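Local coordinates for RNA-dependent RNA Polymerase (Bombyx mori cytoplasmic polyhedrosis virus, PDB 6TZ0), which catalyses RNA-templated RNA synthesis, making the plus-strand transcripts and complementary minus strands of a double-stranded RNA virus, at residues 1148-1162 with 1177-1189. Residues are numbered along the deposited sequence; the frame is centred on the assembly and turned at random.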
loop_
_atom_site.group_PDB
_atom_site.type_symbol
_atom_site.label_atom_id
_atom_site.label_comp_id
_atom_site.label_asym_id
_atom_site.label_seq_id
_atom_site.Cartn_x
_atom_site.Cartn_y
_atom_site.Cartn_z
ATOM N N LEU A 1148 -2.836 -4.697 -27.756
ATOM C CA LEU A 1148 -3.435 -3.789 -28.737
ATOM C C LEU A 1148 -3.395 -2.364 -28.185
ATOM O O LEU A 1148 -4.417 -1.764 -27.856
ATOM C CB LEU A 1148 -4.870 -4.224 -29.052
ATOM C CG LEU A 1148 -5.280 -5.316 -30.053
ATOM C CD1 LEU A 1148 -5.086 -4.923 -31.474
ATOM C CD2 LEU A 1148 -4.518 -6.588 -29.839
ATOM N N PHE A 1149 -2.182 -1.823 -28.089
ATOM C CA PHE A 1149 -1.959 -0.590 -27.335
ATOM C C PHE A 1149 -2.425 0.642 -28.110
ATOM O O PHE A 1149 -3.301 1.376 -27.648
ATOM C CB PHE A 1149 -0.477 -0.502 -26.967
ATOM C CG PHE A 1149 -0.103 0.668 -26.105
ATOM C CD1 PHE A 1149 -0.323 0.637 -24.739
ATOM C CD2 PHE A 1149 0.525 1.769 -26.650
ATOM C CE1 PHE A 1149 0.038 1.707 -23.943
ATOM C CE2 PHE A 1149 0.888 2.834 -25.861
ATOM C CZ PHE A 1149 0.645 2.805 -24.505
ATOM N N PHE A 1150 -1.854 0.885 -29.289
ATOM C CA PHE A 1150 -2.344 1.930 -30.184
ATOM C C PHE A 1150 -3.423 1.456 -31.143
ATOM O O PHE A 1150 -4.045 2.290 -31.805
ATOM C CB PHE A 1150 -1.213 2.534 -31.024
ATOM C CG PHE A 1150 -0.384 3.545 -30.302
ATOM C CD1 PHE A 1150 -0.888 4.805 -30.041
ATOM C CD2 PHE A 1150 0.918 3.262 -29.944
ATOM C CE1 PHE A 1150 -0.121 5.747 -29.392
ATOM C CE2 PHE A 1150 1.690 4.200 -29.301
ATOM C CZ PHE A 1150 1.170 5.446 -29.026
ATOM N N LEU A 1151 -3.661 0.158 -31.240
ATOM C CA LEU A 1151 -4.551 -0.387 -32.248
ATOM C C LEU A 1151 -5.968 -0.527 -31.702
ATOM O O LEU A 1151 -6.206 -0.486 -30.495
ATOM C CB LEU A 1151 -4.024 -1.729 -32.739
ATOM C CG LEU A 1151 -3.051 -1.841 -33.907
ATOM C CD1 LEU A 1151 -3.765 -1.365 -35.135
ATOM C CD2 LEU A 1151 -1.763 -1.064 -33.702
ATOM N N SER A 1152 -6.918 -0.707 -32.615
ATOM C CA SER A 1152 -8.329 -0.627 -32.267
ATOM C C SER A 1152 -8.836 -1.922 -31.651
ATOM O O SER A 1152 -8.460 -3.020 -32.067
ATOM C CB SER A 1152 -9.166 -0.295 -33.499
ATOM O OG SER A 1152 -9.178 -1.374 -34.408
ATOM N N ASP A 1153 -9.718 -1.780 -30.667
ATOM C CA ASP A 1153 -10.370 -2.898 -30.004
ATOM C C ASP A 1153 -11.608 -3.384 -30.737
ATOM O O ASP A 1153 -12.265 -4.314 -30.260
ATOM C CB ASP A 1153 -10.771 -2.502 -28.581
ATOM C CG ASP A 1153 -9.585 -2.301 -27.673
ATOM O OD1 ASP A 1153 -8.542 -2.948 -27.899
ATOM O OD2 ASP A 1153 -9.698 -1.500 -26.722
ATOM N N ASN A 1154 -11.953 -2.782 -31.870
ATOM C CA ASN A 1154 -13.235 -3.039 -32.491
ATOM C C ASN A 1154 -13.036 -3.917 -33.713
ATOM O O ASN A 1154 -12.240 -3.562 -34.595
ATOM C CB ASN A 1154 -13.903 -1.728 -32.882
ATOM C CG ASN A 1154 -15.387 -1.878 -33.135
ATOM O OD1 ASN A 1154 -15.942 -2.966 -33.033
ATOM N ND2 ASN A 1154 -16.043 -0.773 -33.456
ATOM N N PRO A 1155 -13.713 -5.065 -33.805
ATOM C CA PRO A 1155 -13.635 -5.878 -35.027
ATOM C C PRO A 1155 -14.316 -5.261 -36.237
ATOM O O PRO A 1155 -14.132 -5.773 -37.346
ATOM C CB PRO A 1155 -14.330 -7.179 -34.617
ATOM C CG PRO A 1155 -14.208 -7.220 -33.142
ATOM C CD PRO A 1155 -14.322 -5.810 -32.695
ATOM N N VAL A 1156 -15.099 -4.194 -36.064
ATOM C CA VAL A 1156 -15.778 -3.548 -37.179
ATOM C C VAL A 1156 -14.782 -2.794 -38.058
ATOM O O VAL A 1156 -15.031 -2.587 -39.248
ATOM C CB VAL A 1156 -16.899 -2.649 -36.609
ATOM C CG1 VAL A 1156 -17.723 -1.961 -37.693
ATOM C CG2 VAL A 1156 -17.817 -3.466 -35.718
ATOM N N SER A 1157 -13.608 -2.454 -37.523
ATOM C CA SER A 1157 -12.594 -1.739 -38.287
ATOM C C SER A 1157 -11.967 -2.568 -39.403
ATOM O O SER A 1157 -11.219 -2.011 -40.212
ATOM C CB SER A 1157 -11.496 -1.247 -37.351
ATOM O OG SER A 1157 -10.783 -2.335 -36.799
ATOM N N ALA A 1158 -12.249 -3.864 -39.477
ATOM C CA ALA A 1158 -11.737 -4.717 -40.535
ATOM C C ALA A 1158 -12.744 -4.989 -41.640
ATOM O O ALA A 1158 -12.422 -5.731 -42.571
ATOM C CB ALA A 1158 -11.264 -6.048 -39.954
ATOM N N GLU A 1159 -13.949 -4.413 -41.575
ATOM C CA GLU A 1159 -14.955 -4.741 -42.579
ATOM C C GLU A 1159 -14.677 -4.062 -43.909
ATOM O O GLU A 1159 -15.240 -4.471 -44.928
ATOM C CB GLU A 1159 -16.363 -4.385 -42.089
ATOM C CG GLU A 1159 -16.708 -2.905 -41.992
ATOM C CD GLU A 1159 -17.463 -2.370 -43.202
ATOM O OE1 GLU A 1159 -18.061 -3.177 -43.946
ATOM O OE2 GLU A 1159 -17.469 -1.136 -43.401
ATOM N N ARG A 1160 -13.818 -3.045 -43.931
ATOM C CA ARG A 1160 -13.483 -2.396 -45.187
ATOM C C ARG A 1160 -12.408 -3.157 -45.948
ATOM O O ARG A 1160 -12.143 -2.834 -47.109
ATOM C CB ARG A 1160 -13.043 -0.950 -44.921
ATOM C CG ARG A 1160 -11.629 -0.744 -44.396
ATOM C CD ARG A 1160 -10.770 -0.195 -45.523
ATOM N NE ARG A 1160 -9.355 -0.087 -45.213
ATOM C CZ ARG A 1160 -8.768 1.009 -44.765
ATOM N NH1 ARG A 1160 -9.480 2.103 -44.557
ATOM N NH2 ARG A 1160 -7.466 1.006 -44.532
ATOM N N LEU A 1161 -11.792 -4.160 -45.325
ATOM C CA LEU A 1161 -10.622 -4.828 -45.872
ATOM C C LEU A 1161 -10.929 -6.158 -46.541
ATOM O O LEU A 1161 -10.105 -6.636 -47.326
ATOM C CB LEU A 1161 -9.598 -5.063 -44.759
ATOM C CG LEU A 1161 -8.942 -3.819 -44.177
ATOM C CD1 LEU A 1161 -8.147 -4.178 -42.947
ATOM C CD2 LEU A 1161 -8.038 -3.207 -45.218
ATOM N N VAL A 1162 -12.073 -6.769 -46.245
ATOM C CA VAL A 1162 -12.394 -8.123 -46.680
ATOM C C VAL A 1162 -13.725 -8.094 -47.418
ATOM O O VAL A 1162 -14.713 -7.560 -46.903
ATOM C CB VAL A 1162 -12.447 -9.099 -45.488
ATOM C CG1 VAL A 1162 -12.899 -10.477 -45.931
ATOM C CG2 VAL A 1162 -11.090 -9.191 -44.817
ATOM N N LEU A 1177 -20.049 -11.665 -36.504
ATOM C CA LEU A 1177 -19.280 -12.903 -36.500
ATOM C C LEU A 1177 -18.243 -12.922 -37.615
ATOM O O LEU A 1177 -17.102 -13.314 -37.396
ATOM C CB LEU A 1177 -20.212 -14.104 -36.649
ATOM C CG LEU A 1177 -19.537 -15.471 -36.746
ATOM C CD1 LEU A 1177 -18.897 -15.846 -35.421
ATOM C CD2 LEU A 1177 -20.538 -16.531 -37.168
ATOM N N TYR A 1178 -18.634 -12.483 -38.808
ATOM C CA TYR A 1178 -17.704 -12.433 -39.930
ATOM C C TYR A 1178 -16.714 -11.286 -39.770
ATOM O O TYR A 1178 -15.568 -11.389 -40.228
ATOM C CB TYR A 1178 -18.468 -12.284 -41.244
ATOM C CG TYR A 1178 -19.414 -13.411 -41.598
ATOM C CD1 TYR A 1178 -19.295 -14.670 -41.025
ATOM C CD2 TYR A 1178 -20.465 -13.195 -42.481
ATOM C CE1 TYR A 1178 -20.179 -15.682 -41.340
ATOM C CE2 TYR A 1178 -21.353 -14.198 -42.798
ATOM C CZ TYR A 1178 -21.204 -15.439 -42.223
ATOM O OH TYR A 1178 -22.078 -16.448 -42.539
ATOM N N ASN A 1179 -17.135 -10.196 -39.118
ATOM C CA ASN A 1179 -16.206 -9.115 -38.794
ATOM C C ASN A 1179 -15.130 -9.581 -37.826
ATOM O O ASN A 1179 -13.965 -9.196 -37.952
ATOM C CB ASN A 1179 -16.957 -7.926 -38.199
ATOM C CG ASN A 1179 -17.779 -7.189 -39.218
ATOM O OD1 ASN A 1179 -17.369 -7.034 -40.362
ATOM N ND2 ASN A 1179 -18.936 -6.703 -38.800
ATOM N N ILE A 1180 -15.505 -10.418 -36.858
ATOM C CA ILE A 1180 -14.532 -10.990 -35.933
ATOM C C ILE A 1180 -13.582 -11.933 -36.659
ATOM O O ILE A 1180 -12.369 -11.928 -36.399
ATOM C CB ILE A 1180 -15.266 -11.675 -34.764
ATOM C CG1 ILE A 1180 -15.835 -10.612 -33.825
ATOM C CG2 ILE A 1180 -14.389 -12.661 -34.021
ATOM C CD1 ILE A 1180 -16.712 -11.154 -32.763
ATOM N N PHE A 1181 -14.117 -12.742 -37.588
ATOM C CA PHE A 1181 -13.290 -13.612 -38.431
ATOM C C PHE A 1181 -12.225 -12.824 -39.178
ATOM O O PHE A 1181 -11.024 -13.126 -39.083
ATOM C CB PHE A 1181 -14.152 -14.354 -39.453
ATOM C CG PHE A 1181 -14.974 -15.468 -38.889
ATOM C CD1 PHE A 1181 -14.823 -15.888 -37.580
ATOM C CD2 PHE A 1181 -15.870 -16.132 -39.703
ATOM C CE1 PHE A 1181 -15.578 -16.924 -37.090
ATOM C CE2 PHE A 1181 -16.619 -17.172 -39.222
ATOM C CZ PHE A 1181 -16.466 -17.574 -37.913
ATOM N N SER A 1182 -12.652 -11.778 -39.883
ATOM C CA SER A 1182 -11.731 -10.952 -40.654
ATOM C C SER A 1182 -10.742 -10.210 -39.759
ATOM O O SER A 1182 -9.553 -10.134 -40.078
ATOM C CB SER A 1182 -12.532 -9.980 -41.508
ATOM O OG SER A 1182 -13.271 -9.102 -40.688
ATOM N N TYR A 1183 -11.204 -9.711 -38.611
ATOM C CA TYR A 1183 -10.356 -8.922 -37.718
ATOM C C TYR A 1183 -9.251 -9.764 -37.099
ATOM O O TYR A 1183 -8.076 -9.367 -37.102
ATOM C CB TYR A 1183 -11.229 -8.293 -36.635
ATOM C CG TYR A 1183 -10.500 -7.503 -35.581
ATOM C CD1 TYR A 1183 -9.942 -6.272 -35.875
ATOM C CD2 TYR A 1183 -10.423 -7.965 -34.278
ATOM C CE1 TYR A 1183 -9.296 -5.543 -34.914
ATOM C CE2 TYR A 1183 -9.780 -7.244 -33.310
ATOM C CZ TYR A 1183 -9.220 -6.034 -33.634
ATOM O OH TYR A 1183 -8.575 -5.305 -32.668
ATOM N N LEU A 1184 -9.610 -10.935 -36.576
ATOM C CA LEU A 1184 -8.620 -11.819 -35.977
ATOM C C LEU A 1184 -7.670 -12.398 -37.014
ATOM O O LEU A 1184 -6.488 -12.596 -36.711
ATOM C CB LEU A 1184 -9.322 -12.930 -35.200
ATOM C CG LEU A 1184 -9.659 -12.726 -33.722
ATOM C CD1 LEU A 1184 -10.634 -11.613 -33.477
ATOM C CD2 LEU A 1184 -10.263 -14.000 -33.231
ATOM N N HIS A 1185 -8.143 -12.647 -38.243
ATOM C CA HIS A 1185 -7.221 -13.112 -39.275
ATOM C C HIS A 1185 -6.244 -12.025 -39.698
ATOM O O HIS A 1185 -5.078 -12.315 -39.982
ATOM C CB HIS A 1185 -7.983 -13.622 -40.489
ATOM C CG HIS A 1185 -7.095 -14.134 -41.580
ATOM N ND1 HIS A 1185 -6.632 -13.330 -42.598
ATOM C CD2 HIS A 1185 -6.565 -15.359 -41.799
ATOM C CE1 HIS A 1185 -5.870 -14.041 -43.407
ATOM N NE2 HIS A 1185 -5.811 -15.276 -42.943
ATOM N N ILE A 1186 -6.697 -10.776 -39.760
ATOM C CA ILE A 1186 -5.803 -9.711 -40.190
ATOM C C ILE A 1186 -4.773 -9.397 -39.110
ATOM O O ILE A 1186 -3.593 -9.205 -39.416
ATOM C CB ILE A 1186 -6.616 -8.481 -40.627
ATOM C CG1 ILE A 1186 -7.319 -8.797 -41.944
ATOM C CG2 ILE A 1186 -5.735 -7.275 -40.834
ATOM C CD1 ILE A 1186 -8.411 -7.842 -42.294
ATOM N N LEU A 1187 -5.176 -9.403 -37.834
ATOM C CA LEU A 1187 -4.185 -9.236 -36.767
ATOM C C LEU A 1187 -3.250 -10.432 -36.642
ATOM O O LEU A 1187 -2.099 -10.272 -36.230
ATOM C CB LEU A 1187 -4.854 -9.006 -35.419
ATOM C CG LEU A 1187 -5.518 -7.686 -35.066
ATOM C CD1 LEU A 1187 -6.150 -7.846 -33.712
ATOM C CD2 LEU A 1187 -4.502 -6.569 -35.045
ATOM N N ARG A 1188 -3.721 -11.632 -36.983
ATOM C CA ARG A 1188 -2.917 -12.831 -36.786
ATOM C C ARG A 1188 -1.778 -12.929 -37.799
ATOM O O ARG A 1188 -0.752 -13.553 -37.512
ATOM C CB ARG A 1188 -3.845 -14.051 -36.841
ATOM C CG ARG A 1188 -3.251 -15.428 -36.594
ATOM C CD ARG A 1188 -3.068 -16.171 -37.894
ATOM N NE ARG A 1188 -2.620 -17.544 -37.697
ATOM C CZ ARG A 1188 -3.433 -18.581 -37.557
ATOM N NH1 ARG A 1188 -4.744 -18.410 -37.602
ATOM N NH2 ARG A 1188 -2.933 -19.796 -37.387
ATOM N N SER A 1189 -1.913 -12.301 -38.961
ATOM C CA SER A 1189 -0.999 -12.522 -40.078
ATOM C C SER A 1189 -0.548 -11.211 -40.701
ATOM O O SER A 1189 -0.650 -11.011 -41.910
ATOM C CB SER A 1189 -1.652 -13.400 -41.131
ATOM O OG SER A 1189 -2.767 -12.753 -41.705
#
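The ring of Tyr1183 lies against the segment 1148-1162, one face to the backbone at Pro1155. Pro1155 CA stands 3.9 Å from the ring centroid, 24° off the ring normal, a CH-pi contact over the face; Asn1154 O lies over the same face, and CG of Leu1187, one turn on in the helix, is on the opposite one. With CG anti to the backbone N (chi1 177°), the ring leaves the helix toward the loop, and Tyr1183 OH donates a hydrogen bond, modelled doubtfully short at 2.4 Å, to Ser1152 O, near the ring plane. Ala1158 CB sits at the ring edge on the helix side, 4.0 Å from Tyr1183 CB. Here a single 3-10 turn, 1155-1158, lies against helix 1174-1188 within the C-terminal region of the polymerase, away from the nucleotide- and metal-binding sites. Ser1157 OG donates to Asn1154 O at 2.9 Å and accepts from Ser1152 OG, tying the turn to the residues that lead into it. Toward the start of the helix, Pro1155 and Ile1180 lie side by side, CG to CG1 3.8 Å, both touching Tyr1141. Where the segment runs on into strand 1162-1163, CD1 of Ile1186 meets Leu1161 CD1 at 3.7 Å and also Val1162 CG2, while Leu1062 of helix 1054-1062 touches Ile1186 and Ala1158. Beyond the tyrosine hydroxyl, Leu1148 and Leu1187 meet tip to tip through their CD1 methyls, 3.8 Å apart.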